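Local coordinates for protein peroxiredoxin (Clostridioides difficile, PDB 6TSB) that hydrolyses chitin through this family 18 glycoside hydrolase domain of a spore coat protein that probably also reduces peroxides through a peroxiredoxin part, at residues 206-211 / 259-264; 212-217 / 265-270. All coordinates share one frame; numbering follows the deposited sequence.

Contact 1: residues 206-211 / 259-264; sequences SYDFTA and PFYGRL
Asp208 meets Tyr261 and Arg263 where the loop after strand 201-204 reaches the end of its parallel neighbour in the GH18 TIM barrel, strand 254-264. Asp208 belongs to the Met-x-Tyr-Asp motif of this family, and a bound PEG lies beside its side chain. One oxygen, Asp208 OD1, accepts all three direct hydrogen bonds across the contact. Arg263 grips Asp208 OD1 side-on in a salt bridge, from NE at 2.8 Å and from NH2 at 2.9 Å. The guanidinium and carboxylate planes stand 68° apart, with OD1 near the plane of the guanidinium. The bend at chi3 (-61°) sets NE in place for this grip. Tyr261 OH is the third donor, 2.7 Å from Asp208 OD1 and 59° out of the carboxylate plane. Further partners lie outside: Arg263 NH1 bonds Gly265 O, and Asp208 N bonds Gln222 OE1. The type I beta turn from Asp208 to Ala211 is held by Ala211 N to Asp208 O. Tyr207 CB packs 3.9 Å from Pro259 CG; Tyr207 also packs on Trp332 of the second subunit. A water bonds Thr210 OG1 and, weakly, Arg263 O. Ala211 CB sits over the centre of the Arg263 guanidinium, 3.7 Å above its plane.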
loop_
_atom_site.group_PDB
_atom_site.type_symbol
_atom_site.label_atom_id
_atom_site.label_comp_id
_atom_site.label_asym_id
_atom_site.label_seq_id
_atom_site.Cartn_x
_atom_site.Cartn_y
_atom_site.Cartn_z
ATOM N N SER A 206 12.116 -18.217 11.844
ATOM C CA SER A 206 10.731 -17.744 12.055
ATOM C C SER A 206 10.092 -17.553 10.691
ATOM O O SER A 206 9.731 -16.415 10.393
ATOM C CB SER A 206 10.738 -16.485 12.891
ATOM O OG SER A 206 11.956 -15.760 12.762
ATOM N N TYR A 207 10.026 -18.625 9.888
ATOM C CA TYR A 207 9.450 -18.636 8.518
ATOM C C TYR A 207 9.117 -20.072 8.142
ATOM O O TYR A 207 9.236 -20.948 8.999
ATOM C CB TYR A 207 10.376 -17.968 7.499
ATOM C CG TYR A 207 11.828 -18.361 7.576
ATOM C CD1 TYR A 207 12.291 -19.545 7.016
ATOM C CD2 TYR A 207 12.749 -17.533 8.206
ATOM C CE1 TYR A 207 13.632 -19.895 7.079
ATOM C CE2 TYR A 207 14.084 -17.883 8.291
ATOM C CZ TYR A 207 14.523 -19.068 7.736
ATOM O OH TYR A 207 15.834 -19.399 7.859
ATOM N N ASP A 208 8.606 -20.277 6.935
ATOM C CA ASP A 208 8.166 -21.601 6.422
ATOM C C ASP A 208 7.022 -22.182 7.260
ATOM O O ASP A 208 6.811 -23.399 7.162
ATOM C CB ASP A 208 9.333 -22.588 6.360
ATOM C CG ASP A 208 10.210 -22.419 5.135
ATOM O OD1 ASP A 208 9.696 -21.938 4.105
ATOM O OD2 ASP A 208 11.406 -22.775 5.221
ATOM N N PHE A 209 6.253 -21.375 7.995
ATOM C CA PHE A 209 5.111 -21.884 8.805
ATOM C C PHE A 209 4.219 -22.791 7.940
ATOM O O PHE A 209 3.685 -23.776 8.507
ATOM C CB PHE A 209 4.340 -20.739 9.483
ATOM C CG PHE A 209 5.143 -19.867 10.435
ATOM C CD1 PHE A 209 6.373 -20.271 10.936
ATOM C CD2 PHE A 209 4.674 -18.625 10.821
ATOM C CE1 PHE A 209 7.090 -19.465 11.811
ATOM C CE2 PHE A 209 5.399 -17.811 11.683
ATOM C CZ PHE A 209 6.606 -18.235 12.184
ATOM N N THR A 210 4.094 -22.543 6.624
ATOM C CA THR A 210 3.165 -23.293 5.716
ATOM C C THR A 210 3.871 -24.327 4.826
ATOM O O THR A 210 3.179 -24.912 3.973
ATOM C CB THR A 210 2.384 -22.349 4.797
ATOM O OG1 THR A 210 3.329 -21.506 4.139
ATOM C CG2 THR A 210 1.357 -21.536 5.550
ATOM N N ALA A 211 5.165 -24.574 5.032
ATOM C CA ALA A 211 6.000 -25.533 4.265
ATOM C C ALA A 211 5.455 -26.975 4.317
ATOM O O ALA A 211 5.796 -27.750 3.409
ATOM C CB ALA A 211 7.418 -25.474 4.775
ATOM N N PRO A 259 12.460 -14.285 5.905
ATOM C CA PRO A 259 12.574 -14.871 4.571
ATOM C C PRO A 259 12.642 -13.786 3.487
ATOM O O PRO A 259 11.848 -12.857 3.574
ATOM C CB PRO A 259 11.261 -15.647 4.410
ATOM C CG PRO A 259 10.268 -14.827 5.195
ATOM C CD PRO A 259 11.068 -14.273 6.370
ATOM N N PHE A 260 13.582 -13.914 2.534
ATOM C CA PHE A 260 13.720 -13.038 1.345
ATOM C C PHE A 260 13.143 -13.795 0.164
ATOM O O PHE A 260 13.582 -13.621 -0.960
ATOM C CB PHE A 260 15.172 -12.639 1.121
ATOM C CG PHE A 260 15.673 -11.555 2.034
ATOM C CD1 PHE A 260 14.907 -11.063 3.075
ATOM C CD2 PHE A 260 16.943 -11.041 1.871
ATOM C CE1 PHE A 260 15.405 -10.058 3.902
ATOM C CE2 PHE A 260 17.438 -10.036 2.689
ATOM C CZ PHE A 260 16.661 -9.541 3.703
ATOM N N TYR A 261 12.186 -14.654 0.452
ATOM C CA TYR A 261 11.388 -15.373 -0.561
ATOM C C TYR A 261 9.932 -15.293 -0.123
ATOM O O TYR A 261 9.702 -14.918 1.035
ATOM C CB TYR A 261 11.793 -16.844 -0.679
ATOM C CG TYR A 261 11.689 -17.652 0.593
ATOM C CD1 TYR A 261 12.686 -17.603 1.548
ATOM C CD2 TYR A 261 10.611 -18.493 0.822
ATOM C CE1 TYR A 261 12.601 -18.337 2.720
ATOM C CE2 TYR A 261 10.520 -19.256 1.972
ATOM C CZ TYR A 261 11.516 -19.163 2.930
ATOM O OH TYR A 261 11.459 -19.885 4.083
ATOM N N GLY A 262 9.028 -15.631 -1.041
ATOM C CA GLY A 262 7.588 -15.822 -0.817
ATOM C C GLY A 262 7.252 -17.288 -0.860
ATOM O O GLY A 262 7.952 -18.005 -1.570
ATOM N N ARG A 263 6.237 -17.716 -0.105
ATOM C CA ARG A 263 5.741 -19.112 -0.125
ATOM C C ARG A 263 4.213 -19.101 -0.195
ATOM O O ARG A 263 3.616 -18.165 0.341
ATOM C CB ARG A 263 6.232 -19.879 1.104
ATOM C CG ARG A 263 5.560 -21.230 1.311
ATOM C CD ARG A 263 6.054 -22.022 2.516
ATOM N NE ARG A 263 7.472 -22.370 2.473
ATOM C CZ ARG A 263 7.997 -23.369 1.761
ATOM N NH1 ARG A 263 7.232 -24.144 1.007
ATOM N NH2 ARG A 263 9.298 -23.582 1.798
ATOM N N LEU A 264 3.645 -20.111 -0.864
ATOM C CA LEU A 264 2.213 -20.504 -0.834
ATOM C C LEU A 264 2.167 -22.023 -0.613
ATOM O O LEU A 264 2.373 -22.791 -1.583
ATOM C CB LEU A 264 1.529 -20.076 -2.139
ATOM C CG LEU A 264 0.023 -20.336 -2.231
ATOM C CD1 LEU A 264 -0.743 -19.451 -1.260
ATOM C CD2 LEU A 264 -0.486 -20.130 -3.657
HETATM O O HOH W 1 2.178 -19.934 2.260
#

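Contact 2: residues 212-217 / 265-270; sequences GETGPN and GATITR
The backbones of Glu213 and Ala266 are joined by a single hydrogen bond, Ala266 N to Glu213 O at 2.8 Å, with an N-H...O angle of 148° and a C=O...N angle of 161°, so the amide nitrogen lies nearly along the C=O axis. The donor sits in the turn of a beta hairpin: strands 254-264 and 268-271 are antiparallel neighbours, and residues 265-267 connect them. The acceptor belongs to the long loop that follows strand 201-204 of the TIM barrel. The approach is local, with CA-CA separations of 5.2 Å for Glu213 and Gly265 and 5.3 Å for Gly212 and Ala266, and with 172 Å² buried in all. Gly265 has a positive phi of 62°, a backbone conformation that favours glycine, and its CA comes within 3.3 Å of Glu213 O. That carbonyl is therefore approached by both the Gly265 CA and the Ala266 amide.

The side chains add packing to this surface contact rather than further hydrogen bonds. Ala266 CB points toward the loop and lies 3.7 Å from Glu213 O. The Glu213 side chain touches Leu232, in a later part of its own loop. Farther along the hairpin, Ile268 and Arg270 pack on Met306 of the second subunit. Thr214 and Thr267 cross at about a right angle, methyl against hydroxyl, and the Thr214 CG2 to Thr267 OG1 distance is 3.4 Å.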
loop_
_atom_site.group_PDB
_atom_site.type_symbol
_atom_site.label_atom_id
_atom_site.label_comp_id
_atom_site.label_asym_id
_atom_site.label_seq_id
_atom_site.Cartn_x
_atom_site.Cartn_y
_atom_site.Cartn_z
ATOM N N GLY A 212 4.655 -27.349 5.318
ATOM C CA GLY A 212 4.085 -28.709 5.426
ATOM C C GLY A 212 2.598 -28.805 5.082
ATOM O O GLY A 212 2.051 -29.913 5.245
ATOM N N GLU A 213 1.960 -27.727 4.597
ATOM C CA GLU A 213 0.485 -27.646 4.363
ATOM C C GLU A 213 0.171 -27.527 2.863
ATOM O O GLU A 213 0.927 -26.820 2.164
ATOM C CB GLU A 213 -0.096 -26.436 5.100
ATOM C CG GLU A 213 0.230 -26.394 6.585
ATOM C CD GLU A 213 -0.192 -27.629 7.358
ATOM O OE1 GLU A 213 -1.300 -28.138 7.096
ATOM O OE2 GLU A 213 0.605 -28.094 8.195
ATOM N N THR A 214 -0.912 -28.175 2.399
ATOM C CA THR A 214 -1.554 -27.963 1.060
ATOM C C THR A 214 -3.068 -27.762 1.235
ATOM O O THR A 214 -3.561 -27.950 2.367
ATOM C CB THR A 214 -1.247 -29.100 0.072
ATOM O OG1 THR A 214 -0.774 -30.246 0.784
ATOM C CG2 THR A 214 -0.225 -28.700 -0.968
ATOM N N GLY A 215 -3.772 -27.379 0.161
ATOM C CA GLY A 215 -5.214 -27.058 0.185
ATOM C C GLY A 215 -5.495 -25.839 1.064
ATOM O O GLY A 215 -4.692 -24.911 1.090
ATOM N N PRO A 216 -6.599 -25.810 1.851
ATOM C CA PRO A 216 -7.017 -24.583 2.536
ATOM C C PRO A 216 -5.892 -24.048 3.433
ATOM O O PRO A 216 -5.495 -22.926 3.235
ATOM C CB PRO A 216 -8.264 -24.979 3.349
ATOM C CG PRO A 216 -8.187 -26.497 3.449
ATOM C CD PRO A 216 -7.455 -26.957 2.200
ATOM N N ASN A 217 -5.366 -24.888 4.330
ATOM C CA ASN A 217 -4.370 -24.490 5.365
ATOM C C ASN A 217 -3.004 -24.172 4.724
ATOM O O ASN A 217 -2.119 -23.674 5.446
ATOM C CB ASN A 217 -4.271 -25.531 6.486
ATOM C CG ASN A 217 -4.982 -25.103 7.754
ATOM O OD1 ASN A 217 -5.272 -23.921 7.957
ATOM N ND2 ASN A 217 -5.245 -26.058 8.630
ATOM N N GLY A 265 1.991 -22.434 0.644
ATOM C CA GLY A 265 1.951 -23.846 1.067
ATOM C C GLY A 265 3.254 -24.561 0.774
ATOM O O GLY A 265 4.245 -23.890 0.525
ATOM N N ALA A 266 3.233 -25.891 0.771
ATOM C CA ALA A 266 4.420 -26.754 0.560
ATOM C C ALA A 266 4.922 -26.619 -0.883
ATOM O O ALA A 266 6.106 -26.873 -1.115
ATOM C CB ALA A 266 4.080 -28.191 0.889
ATOM N N THR A 267 4.051 -26.219 -1.807
ATOM C CA THR A 267 4.214 -26.446 -3.266
ATOM C C THR A 267 5.145 -25.380 -3.846
ATOM O O THR A 267 6.160 -25.763 -4.434
ATOM C CB THR A 267 2.839 -26.493 -3.947
ATOM O OG1 THR A 267 2.056 -27.416 -3.185
ATOM C CG2 THR A 267 2.886 -26.911 -5.402
ATOM N N ILE A 268 4.820 -24.099 -3.677
ATOM C CA ILE A 268 5.406 -23.000 -4.499
ATOM C C ILE A 268 6.218 -22.048 -3.602
ATOM O O ILE A 268 5.757 -21.702 -2.503
ATOM C CB ILE A 268 4.293 -22.303 -5.315
ATOM C CG1 ILE A 268 3.772 -21.030 -4.654
ATOM C CG2 ILE A 268 3.140 -23.249 -5.630
ATOM C CD1 ILE A 268 4.629 -19.806 -4.905
ATOM N N THR A 269 7.408 -21.657 -4.051
ATOM C CA THR A 269 8.233 -20.585 -3.446
ATOM C C THR A 269 8.745 -19.680 -4.563
ATOM O O THR A 269 8.895 -20.149 -5.700
ATOM C CB THR A 269 9.416 -21.122 -2.626
ATOM O OG1 THR A 269 10.393 -21.700 -3.493
ATOM C CG2 THR A 269 9.006 -22.147 -1.594
ATOM N N ARG A 270 9.006 -18.422 -4.241
ATOM C CA ARG A 270 9.564 -17.443 -5.197
ATOM C C ARG A 270 10.570 -16.586 -4.436
ATOM O O ARG A 270 10.290 -16.240 -3.295
ATOM C CB ARG A 270 8.434 -16.623 -5.828
ATOM C CG ARG A 270 7.439 -17.432 -6.656
ATOM C CD ARG A 270 8.004 -18.025 -7.939
ATOM N NE ARG A 270 6.972 -18.572 -8.817
ATOM C CZ ARG A 270 6.582 -19.851 -8.873
ATOM N NH1 ARG A 270 7.104 -20.777 -8.086
ATOM N NH2 ARG A 270 5.635 -20.193 -9.724
#

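How the contacts relate
Both contacts join the same two elements, the loop after strand 201-204 and the hairpin of strands 254-264 and 268-271, at successive levels. Contact 1 is the deeper, its centre about 8 Å from the centre of the chain with four of seven touching residues buried; contact 2 lies about 17 Å out, mostly exposed. The first buries 337 Å² through a salt bridge, a tyrosine hydroxyl and apolar packing, against half that area in the second, where the one direct hydrogen bond is main chain to main chain. Their centres are about 9 Å apart. Gly262 N and Arg270 O, 2.7 Å apart, probably form a hydrogen bond between the hairpin strands, and Ala211 O packs against Ala266 CB.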